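Local coordinates for putative chorismate mutase (Yersinia pestis biovar Microtus str. 91001, PDB 2GBB), which catalyses the Claisen rearrangement of chorismate to prephenate as a secreted, alpha-helical chorismate mutase and may play some role in pathogenicity, at residues L51-E56 and Q110-L115. Numbering follows the deposited sequence.
Sequences LGLNGE and QIAEEL
The turn linking helix 34-50 to helix 55-82 passes beside helix 93-117; the nearest CA atoms across the two segments are those of L53 and A112, 6.4 Å apart. The loop between two helices thus packs against a third in the alpha-helical bundle of a type II (AroQ-type) chorismate mutase. L51 is the first residue to leave helical angles, G52 takes a positive phi (78°), and N54 is the N-cap of the next helix, its OD1 capping a backbone N just beyond E56. L53 makes the main apolar contact: its CG is anti to the carbonyl carbon (chi1 -65°), which brings the branched end nearer the helix although its CB starts off across it. CD2 rests on A112, 3.8 Å from both CA and CB of that residue, so the methyl meets the helix backbone itself. At the next helical turn L115 CD2 meets L53 CD2 tip to tip at 3.9 Å. On the far flank, E114 OE2 accepts Q110 NE2 through its anti lone pair (159° at the hydrogen) and also Q5 N, while OE1 takes G4 N; these bonds satisfy a buried carboxylate and tie the N-terminal residues to this face. L51 O, hydrogen-bonded to K116 NZ, sits 3.7 Å from A112 CB.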
# COMPACT_ATOMS: atom_id res chain seq x y z
N LEU A 51 32.05 -4.21 -12.28
CA LEU A 51 32.61 -3.15 -11.47
C LEU A 51 33.56 -3.64 -10.39
O LEU A 51 34.02 -2.85 -9.57
CB LEU A 51 31.48 -2.31 -10.86
CG LEU A 51 30.54 -1.62 -11.84
CD1 LEU A 51 29.27 -1.12 -11.12
CD2 LEU A 51 31.25 -0.47 -12.57
N GLY A 52 33.89 -4.93 -10.39
CA GLY A 52 34.78 -5.47 -9.38
C GLY A 52 34.09 -5.72 -8.04
O GLY A 52 34.74 -5.83 -7.02
N LEU A 53 32.76 -5.80 -8.04
CA LEU A 53 32.01 -6.09 -6.84
C LEU A 53 31.76 -7.58 -6.78
O LEU A 53 31.67 -8.24 -7.81
CB LEU A 53 30.70 -5.29 -6.79
CG LEU A 53 30.89 -3.75 -6.69
CD1 LEU A 53 29.59 -2.96 -6.90
CD2 LEU A 53 31.54 -3.34 -5.34
N ASN A 54 31.68 -8.10 -5.57
CA ASN A 54 31.14 -9.43 -5.35
C ASN A 54 29.61 -9.50 -5.65
O ASN A 54 28.82 -8.94 -4.90
CB ASN A 54 31.41 -9.81 -3.89
CG ASN A 54 31.11 -11.26 -3.60
OD1 ASN A 54 29.86 -11.64 -3.74
ND2 ASN A 54 32.00 -12.02 -3.21
N GLY A 55 29.24 -10.21 -6.72
CA GLY A 55 27.87 -10.30 -7.25
C GLY A 55 26.80 -10.68 -6.24
O GLY A 55 25.83 -9.97 -6.07
N GLU A 56 27.01 -11.78 -5.53
CA GLU A 56 26.11 -12.23 -4.46
C GLU A 56 26.00 -11.22 -3.26
O GLU A 56 24.92 -11.06 -2.66
CB GLU A 56 26.54 -13.61 -3.96
CG GLU A 56 25.46 -14.40 -3.24
CD GLU A 56 24.80 -15.44 -4.13
OE1 GLU A 56 24.14 -15.05 -5.13
OE2 GLU A 56 24.92 -16.66 -3.81
N GLN A 110 29.29 3.97 -7.63
CA GLN A 110 29.70 4.77 -6.49
C GLN A 110 30.16 3.94 -5.29
O GLN A 110 31.15 4.28 -4.60
CB GLN A 110 28.56 5.70 -6.08
CG GLN A 110 28.95 6.81 -5.10
CD GLN A 110 30.15 7.62 -5.55
OE1 GLN A 110 30.22 8.06 -6.70
NE2 GLN A 110 31.10 7.84 -4.65
N ILE A 111 29.41 2.88 -4.99
CA ILE A 111 29.82 1.94 -3.94
C ILE A 111 31.19 1.29 -4.22
O ILE A 111 32.03 1.19 -3.31
CB ILE A 111 28.75 0.84 -3.70
CG1 ILE A 111 27.55 1.41 -2.92
CG2 ILE A 111 29.35 -0.30 -2.88
CD1 ILE A 111 26.29 0.46 -2.88
N ALA A 112 31.41 0.85 -5.45
CA ALA A 112 32.67 0.22 -5.83
C ALA A 112 33.81 1.21 -5.63
O ALA A 112 34.77 0.93 -4.93
CB ALA A 112 32.63 -0.26 -7.30
N GLU A 113 33.70 2.39 -6.25
CA GLU A 113 34.66 3.48 -6.02
C GLU A 113 34.95 3.67 -4.50
O GLU A 113 36.12 3.60 -4.06
CB GLU A 113 34.15 4.77 -6.68
CG GLU A 113 35.21 5.89 -6.85
CD GLU A 113 35.02 7.07 -5.84
OE1 GLU A 113 34.83 6.82 -4.63
OE2 GLU A 113 35.08 8.26 -6.27
N GLU A 114 33.91 3.89 -3.71
CA GLU A 114 34.10 4.16 -2.29
C GLU A 114 34.81 3.05 -1.54
O GLU A 114 35.65 3.30 -0.68
CB GLU A 114 32.77 4.50 -1.62
CG GLU A 114 32.18 5.82 -2.16
CD GLU A 114 31.20 6.49 -1.22
OE1 GLU A 114 31.21 6.17 -0.01
OE2 GLU A 114 30.42 7.34 -1.69
N LEU A 115 34.42 1.82 -1.84
CA LEU A 115 35.00 0.63 -1.24
C LEU A 115 36.49 0.52 -1.54
O LEU A 115 37.25 0.03 -0.69
CB LEU A 115 34.29 -0.62 -1.78
CG LEU A 115 33.35 -1.45 -0.89
CD1 LEU A 115 32.82 -0.76 0.39
CD2 LEU A 115 32.26 -2.15 -1.72